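Local coordinates for cellulase (Uncultured bacterium, PDB 6XSO), which probably hydrolyses internal beta-1,4 linkages of cellulose and, as a broad-specificity GH5_4 endoglucanase, of other plant polysaccharides such as xylan, at residues Gly75-Ile79 with Met115-Ile119; Ala158-Tyr164 with Asn223-Arg227. One frame throughout, in Å; residues are numbered along the deposited sequence.

Interaction 1 (Gly75-Ile79 with Met115-Ile119)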
ATOM      1  N   GLY A  75     -15.987  11.855   2.743  1.00 21.73           N
ATOM      2  CA  GLY A  75     -16.252  10.999   1.603  1.00 22.38           C
ATOM      3  C   GLY A  75     -15.252   9.892   1.340  1.00 21.35           C
ATOM      4  O   GLY A  75     -15.391   9.193   0.330  1.00 23.82           O
ATOM      5  N   PHE A  76     -14.248   9.712   2.189  1.00 20.62           N
ATOM      6  CA  PHE A  76     -13.285   8.648   1.994  1.00 21.02           C
ATOM      7  C   PHE A  76     -13.856   7.329   2.491  1.00 21.26           C
ATOM      8  O   PHE A  76     -14.650   7.277   3.444  1.00 22.25           O
ATOM      9  CB  PHE A  76     -11.959   9.018   2.674  1.00 20.93           C
ATOM     10  CG  PHE A  76     -11.227  10.110   1.941  1.00 19.72           C
ATOM     11  CD1 PHE A  76     -10.271   9.798   0.987  1.00 20.91           C
ATOM     12  CD2 PHE A  76     -11.566  11.429   2.126  1.00 20.57           C
ATOM     13  CE1 PHE A  76      -9.630  10.783   0.270  1.00 21.44           C
ATOM     14  CE2 PHE A  76     -10.939  12.422   1.407  1.00 23.12           C
ATOM     15  CZ  PHE A  76      -9.965  12.104   0.484  1.00 23.09           C
ATOM     16  N   GLY A  77     -13.451   6.257   1.809  1.00 21.03           N
ATOM     17  CA  GLY A  77     -14.022   4.947   2.048  1.00 21.11           C
ATOM     18  C   GLY A  77     -13.040   3.906   2.537  1.00 23.26           C
ATOM     19  O   GLY A  77     -13.439   2.772   2.824  1.00 20.54           O
ATOM     20  N   ALA A  78     -11.771   4.282   2.660  1.00 19.04           N
ATOM     21  CA  ALA A  78     -10.721   3.312   2.939  1.00 18.67           C
ATOM     22  C   ALA A  78      -9.475   4.053   3.388  1.00 19.06           C
ATOM     23  O   ALA A  78      -9.207   5.166   2.926  1.00 20.36           O
ATOM     24  CB  ALA A  78     -10.416   2.477   1.682  1.00 21.57           C
ATOM     25  N   ILE A  79      -8.724   3.417   4.289  1.00 20.27           N
ATOM     26  CA  ILE A  79      -7.472   3.954   4.804  1.00 18.90           C
ATOM     27  C   ILE A  79      -6.406   2.869   4.657  1.00 18.40           C
ATOM     28  O   ILE A  79      -6.613   1.735   5.102  1.00 20.73           O
ATOM     29  CB  ILE A  79      -7.597   4.378   6.279  1.00 18.63           C
ATOM     30  CG1 ILE A  79      -8.775   5.334   6.535  1.00 20.82           C
ATOM     31  CG2 ILE A  79      -6.278   5.004   6.764  1.00 21.16           C
ATOM     32  CD1 ILE A  79      -8.647   6.721   5.916  1.00 20.00           C
ATOM     33  N   MET A 115     -14.979   2.036   7.302  1.00 23.59           N
ATOM     34  CA  MET A 115     -14.064   2.120   6.180  1.00 21.38           C
ATOM     35  C   MET A 115     -13.229   0.846   6.098  1.00 22.23           C
ATOM     36  O   MET A 115     -13.009   0.155   7.096  1.00 23.54           O
ATOM     37  CB  MET A 115     -13.124   3.326   6.325  1.00 21.61           C
ATOM     38  CG  MET A 115     -13.836   4.693   6.129  1.00 23.07           C
ATOM     39  SD  MET A 115     -12.708   6.122   6.050  1.00 25.46           S
ATOM     40  CE  MET A 115     -12.237   6.167   7.751  1.00 23.04           C
ATOM     41  N   TYR A 116     -12.762   0.534   4.890  1.00 19.91           N
ATOM     42  CA  TYR A 116     -11.761  -0.511   4.716  1.00 19.03           C
ATOM     43  C   TYR A 116     -10.424  -0.064   5.304  1.00 20.60           C
ATOM     44  O   TYR A 116     -10.098   1.121   5.350  1.00 20.29           O
ATOM     45  CB  TYR A 116     -11.555  -0.815   3.228  1.00 21.00           C
ATOM     46  CG  TYR A 116     -12.722  -1.491   2.582  1.00 20.65           C
ATOM     47  CD1 TYR A 116     -13.809  -0.763   2.135  1.00 20.90           C
ATOM     48  CD2 TYR A 116     -12.751  -2.863   2.442  1.00 21.90           C
ATOM     49  CE1 TYR A 116     -14.898  -1.384   1.551  1.00 24.04           C
ATOM     50  CE2 TYR A 116     -13.816  -3.491   1.867  1.00 22.55           C
ATOM     51  CZ  TYR A 116     -14.886  -2.744   1.412  1.00 22.99           C
ATOM     52  OH  TYR A 116     -15.954  -3.373   0.839  1.00 23.70           O
ATOM     53  N   CYS A 117      -9.627  -1.040   5.739  1.00 21.39           N
ATOM     54  CA  CYS A 117      -8.300  -0.783   6.282  1.00 20.55           C
ATOM     55  C   CYS A 117      -7.311  -1.772   5.676  1.00 18.71           C
ATOM     56  O   CYS A 117      -7.530  -2.983   5.738  1.00 21.07           O
ATOM     57  CB  CYS A 117      -8.285  -0.931   7.805  1.00 21.12           C
ATOM     58  SG  CYS A 117      -6.724  -0.388   8.544  1.00 23.06           S
ATOM     59  N   ILE A 118      -6.242  -1.262   5.069  1.00 17.75           N
ATOM     60  CA  ILE A 118      -5.134  -2.092   4.591  1.00 18.79           C
ATOM     61  C   ILE A 118      -3.961  -1.913   5.549  1.00 19.88           C
ATOM     62  O   ILE A 118      -3.537  -0.782   5.804  1.00 21.18           O
ATOM     63  CB  ILE A 118      -4.718  -1.674   3.169  1.00 19.78           C
ATOM     64  CG1 ILE A 118      -5.831  -1.885   2.143  1.00 21.29           C
ATOM     65  CG2 ILE A 118      -3.449  -2.440   2.743  1.00 21.58           C
ATOM     66  CD1 ILE A 118      -5.536  -1.168   0.789  1.00 21.26           C
ATOM     67  N   ILE A 119      -3.398  -3.026   6.042  1.00 21.57           N
ATOM     68  CA  ILE A 119      -2.138  -2.989   6.782  1.00 20.29           C
ATOM     69  C   ILE A 119      -1.090  -3.744   5.970  1.00 20.10           C
ATOM     70  O   ILE A 119      -1.409  -4.720   5.283  1.00 21.26           O
ATOM     71  CB  ILE A 119      -2.200  -3.554   8.208  1.00 24.87           C
ATOM     72  CG1 ILE A 119      -2.764  -4.967   8.204  1.00 24.52           C
ATOM     73  CG2 ILE A 119      -3.022  -2.609   9.104  1.00 27.20           C
ATOM     74  CD1 ILE A 119      -2.684  -5.637   9.591  1.00 29.36           C
TER
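A78-I79 of strand 78-81 runs parallel to strand 116-119; the CA-to-CA directions F76 to I79 and M115 to I118 differ by 33°. A78 pairs with Y116 and I79 with C117. Three backbone hydrogen bonds hold the pair: Y116 N to G77 O (3.1 Å), I79 N to Y116 O (2.9 Å) and I118 N to I79 O (3.0 Å). G75, three residues before A78, sits in the Schellman motif at the end of helix 66-73. The pairing joins the two strands of a beta-alpha-beta unit of the TIM barrel, linked by crossover helix 97-111. On one face of the sheet A78 CB meets Y116 CB at 3.8 Å. The Y116 hydroxyl bonds to E20. I79 and C117 point to the opposite face and touch V110 of helix 97-111. There M115 CE lies 3.8 Å from I79 CG1, and M115 SD 3.4 Å from F76 O. All bonds across are backbone to backbone, so pairing depends on main-chain geometry, while the side chains add apolar packing.

Interaction 2 (Ala158-Tyr164 with Asn223-Arg227)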
ATOM      1  N   ALA A 158      -1.258 -12.103  10.786  1.00 26.08           N
ATOM      2  CA  ALA A 158      -2.494 -12.796  10.441  1.00 26.02           C
ATOM      3  C   ALA A 158      -3.222 -13.311  11.677  1.00 24.44           C
ATOM      4  O   ALA A 158      -4.453 -13.176  11.783  1.00 26.68           O
ATOM      5  CB  ALA A 158      -2.189 -13.926   9.458  1.00 26.16           C
ATOM      6  N   GLU A 159      -2.489 -13.892  12.630  1.00 25.57           N
ATOM      7  CA  GLU A 159      -3.127 -14.358  13.858  1.00 26.69           C
ATOM      8  C   GLU A 159      -3.761 -13.207  14.622  1.00 26.74           C
ATOM      9  O   GLU A 159      -4.871 -13.340  15.152  1.00 30.64           O
ATOM     10  CB  GLU A 159      -2.093 -15.057  14.743  1.00 30.64           C
ATOM     11  CG  GLU A 159      -1.631 -16.391  14.240  1.00 35.88           C
ATOM     12  CD  GLU A 159      -2.702 -17.469  14.330  1.00 37.15           C
ATOM     13  OE1 GLU A 159      -3.762 -17.194  14.920  1.00 37.61           O
ATOM     14  OE2 GLU A 159      -2.463 -18.577  13.799  1.00 48.76           O
ATOM     15  N   ALA A 160      -3.061 -12.075  14.720  1.00 30.17           N
ATOM     16  CA  ALA A 160      -3.581 -10.963  15.509  1.00 26.14           C
ATOM     17  C   ALA A 160      -4.899 -10.453  14.937  1.00 26.11           C
ATOM     18  O   ALA A 160      -5.819 -10.095  15.688  1.00 28.99           O
ATOM     19  CB  ALA A 160      -2.547  -9.840  15.572  1.00 29.96           C
ATOM     20  N   PHE A 161      -5.016 -10.430  13.612  1.00 26.39           N
ATOM     21  CA  PHE A 161      -6.161  -9.852  12.913  1.00 25.97           C
ATOM     22  C   PHE A 161      -7.123 -10.900  12.368  1.00 26.49           C
ATOM     23  O   PHE A 161      -8.053 -10.539  11.635  1.00 26.42           O
ATOM     24  CB  PHE A 161      -5.668  -8.876  11.836  1.00 23.75           C
ATOM     25  CG  PHE A 161      -5.038  -7.641  12.420  1.00 25.77           C
ATOM     26  CD1 PHE A 161      -5.814  -6.551  12.745  1.00 24.93           C
ATOM     27  CD2 PHE A 161      -3.673  -7.588  12.680  1.00 26.81           C
ATOM     28  CE1 PHE A 161      -5.256  -5.422  13.324  1.00 29.64           C
ATOM     29  CE2 PHE A 161      -3.104  -6.462  13.245  1.00 28.29           C
ATOM     30  CZ  PHE A 161      -3.902  -5.379  13.587  1.00 28.60           C
ATOM     31  N   LYS A 162      -6.979 -12.163  12.793  1.00 27.94           N
ATOM     32  CA  LYS A 162      -7.748 -13.259  12.209  1.00 27.52           C
ATOM     33  C   LYS A 162      -9.257 -13.058  12.334  1.00 27.68           C
ATOM     34  O   LYS A 162      -9.997 -13.393  11.403  1.00 29.80           O
ATOM     35  CB  LYS A 162      -7.316 -14.590  12.836  1.00 28.80           C
ATOM     36  CG  LYS A 162      -8.093 -15.811  12.341  1.00 33.73           C
ATOM     37  CD  LYS A 162      -7.422 -17.148  12.741  1.00 38.65           C
ATOM     38  CE  LYS A 162      -7.213 -17.269  14.230  1.00 47.03           C
ATOM     39  NZ  LYS A 162      -6.385 -18.478  14.574  1.00 59.24           N
ATOM     40  N   ASP A 163      -9.736 -12.526  13.471  1.00 27.97           N
ATOM     41  CA  ASP A 163     -11.174 -12.452  13.745  1.00 27.59           C
ATOM     42  C   ASP A 163     -11.853 -11.236  13.119  1.00 27.78           C
ATOM     43  O   ASP A 163     -13.072 -11.088  13.264  1.00 29.29           O
ATOM     44  CB  ASP A 163     -11.432 -12.462  15.278  1.00 28.27           C
ATOM     45  CG  ASP A 163     -12.889 -12.793  15.655  1.00 37.49           C
ATOM     46  OD1 ASP A 163     -13.460 -13.729  15.048  1.00 35.64           O
ATOM     47  OD2 ASP A 163     -13.466 -12.172  16.595  1.00 35.11           O
ATOM     48  N   TYR A 164     -11.110 -10.369  12.433  1.00 27.53           N
ATOM     49  CA  TYR A 164     -11.728  -9.232  11.769  1.00 25.29           C
ATOM     50  C   TYR A 164     -12.439  -9.696  10.505  1.00 24.90           C
ATOM     51  O   TYR A 164     -12.037 -10.670   9.861  1.00 27.29           O
ATOM     52  CB  TYR A 164     -10.671  -8.203  11.386  1.00 24.99           C
ATOM     53  CG  TYR A 164     -10.181  -7.404  12.558  1.00 25.93           C
ATOM     54  CD1 TYR A 164      -9.258  -7.937  13.442  1.00 25.93           C
ATOM     55  CD2 TYR A 164     -10.666  -6.129  12.807  1.00 26.71           C
ATOM     56  CE1 TYR A 164      -8.805  -7.220  14.538  1.00 26.32           C
ATOM     57  CE2 TYR A 164     -10.222  -5.393  13.911  1.00 25.98           C
ATOM     58  CZ  TYR A 164      -9.291  -5.941  14.764  1.00 27.24           C
ATOM     59  OH  TYR A 164      -8.821  -5.255  15.865  1.00 29.02           O
ATOM     60  N   ASN A 223     -11.052 -17.095   9.175  1.00 30.72           N
ATOM     61  CA  ASN A 223     -11.356 -16.045   8.212  1.00 29.96           C
ATOM     62  C   ASN A 223     -10.197 -15.778   7.267  1.00 27.27           C
ATOM     63  O   ASN A 223     -10.411 -15.256   6.163  1.00 26.83           O
ATOM     64  CB  ASN A 223     -11.679 -14.729   8.926  1.00 29.58           C
ATOM     65  CG  ASN A 223     -13.052 -14.740   9.591  1.00 32.21           C
ATOM     66  OD1 ASN A 223     -13.886 -15.601   9.315  1.00 31.71           O
ATOM     67  ND2 ASN A 223     -13.295 -13.764  10.454  1.00 39.93           N
ATOM     68  N   ASN A 224      -8.974 -16.090   7.679  1.00 29.32           N
ATOM     69  CA  ASN A 224      -7.827 -15.764   6.844  1.00 26.77           C
ATOM     70  C   ASN A 224      -7.758 -16.636   5.599  1.00 26.92           C
ATOM     71  O   ASN A 224      -6.969 -16.339   4.701  1.00 27.94           O
ATOM     72  CB  ASN A 224      -6.537 -15.817   7.668  1.00 27.35           C
ATOM     73  CG  ASN A 224      -6.410 -14.635   8.632  1.00 26.53           C
ATOM     74  OD1 ASN A 224      -6.999 -13.562   8.427  1.00 27.24           O
ATOM     75  ND2 ASN A 224      -5.669 -14.841   9.712  1.00 26.36           N
ATOM     76  N   VAL A 225      -8.578 -17.685   5.521  1.00 26.30           N
ATOM     77  CA  VAL A 225      -8.680 -18.464   4.293  1.00 29.93           C
ATOM     78  C   VAL A 225      -9.377 -17.682   3.189  1.00 27.49           C
ATOM     79  O   VAL A 225      -9.143 -17.941   1.998  1.00 29.06           O
ATOM     80  CB  VAL A 225      -9.419 -19.777   4.601  1.00 32.67           C
ATOM     81  CG1 VAL A 225      -9.713 -20.531   3.323  1.00 38.89           C
ATOM     82  CG2 VAL A 225      -8.588 -20.636   5.568  1.00 32.69           C
ATOM     83  N   ARG A 226     -10.224 -16.718   3.553  0.52 28.55           N
ATOM     84  CA  ARG A 226     -11.012 -15.963   2.588  0.52 27.66           C
ATOM     85  C   ARG A 226     -10.723 -14.470   2.607  0.52 27.04           C
ATOM     86  O   ARG A 226     -11.283 -13.740   1.780  0.52 26.02           O
ATOM     87  CB  ARG A 226     -12.512 -16.176   2.833  0.52 30.75           C
ATOM     88  CG  ARG A 226     -12.985 -17.614   2.720  0.52 38.63           C
ATOM     89  CD  ARG A 226     -14.432 -17.730   3.210  0.52 40.10           C
ATOM     90  NE  ARG A 226     -14.563 -17.437   4.640  0.52 41.24           N
ATOM     91  CZ  ARG A 226     -15.613 -16.842   5.205  0.52 44.17           C
ATOM     92  NH1 ARG A 226     -16.645 -16.443   4.467  0.52 38.12           N
ATOM     93  NH2 ARG A 226     -15.629 -16.629   6.515  0.52 39.90           N
ATOM     94  N   ARG A 227      -9.875 -13.990   3.513  1.00 25.00           N
ATOM     95  CA  ARG A 227      -9.575 -12.565   3.571  1.00 23.59           C
ATOM     96  C   ARG A 227      -9.000 -12.082   2.241  1.00 21.74           C
ATOM     97  O   ARG A 227      -8.267 -12.803   1.561  1.00 22.99           O
ATOM     98  CB  ARG A 227      -8.590 -12.278   4.710  1.00 25.54           C
ATOM     99  CG  ARG A 227      -8.330 -10.787   4.924  1.00 24.89           C
ATOM    100  CD  ARG A 227      -7.463 -10.503   6.147  1.00 22.19           C
ATOM    101  NE  ARG A 227      -8.015 -11.189   7.316  1.00 23.40           N
ATOM    102  CZ  ARG A 227      -9.117 -10.835   7.968  1.00 24.76           C
ATOM    103  NH1 ARG A 227      -9.804  -9.758   7.624  1.00 24.54           N
ATOM    104  NH2 ARG A 227      -9.525 -11.584   8.980  1.00 27.29           N
TER
HETATM  105  O   HOH W   1     -15.078 -13.807  12.681  1.00 45.76           O
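R227 turns the edge of its guanidinium to the carbonyls of K162 and Y164. R227 NH2 donates to Y164 O at 2.8 Å. A weak bond runs from R227 NH1 to the same Y164 O at 3.3 Å, and K162 O lies 3.1 Å from R227 NH2, near the guanidinium plane. The type I turn from F161 to Y164 brings these carbonyls together. N224 OD1, in the same segment as R227, accepts a hydrogen bond from R227 NE at 2.8 Å. The amide of N224 also reaches across, with ND2 donating to A158 O at 2.9 Å. Within the TIM barrel the contact thus joins helix 140-161 and the loop that follows it to the loop leading into strand 229-232. R227 NH1 also bonds to G165 O and V168 O, so one side chain ties its loop to the start of the neighbouring strand. At the outer edge, N223 ND2 makes a weak bond to Y164 O at 3.4 Å. Water 1 bridges further out, 2.9 Å from both N223 ND2 and D163 OD1. K162 turns its amine aside, to a salt bridge with E159 (NZ to OE1, 2.9 Å).

Overall arrangement
Interactions 1 and 2 lie about 17 Å apart, centre to centre, and follow one another along the chain. Strand 116-119 of interaction 1 leads on to helix 140-161, whose end enters interaction 2. The two touch directly where I119 CD1 packs 3.8 Å from F161 CE2. Both of these side chains also meet V107 of helix 97-111 and F170 of strand 168-171. That strand lies between strands 116-119 and 229-232, so it connects the two contacts through the barrel wall. Interaction 2 lies where strands 168-171 and 229-232 begin. In GH5 enzymes the active site lies at the opposite, C-terminal end of the barrel strands, so interaction 2 is probably remote from the substrate cleft.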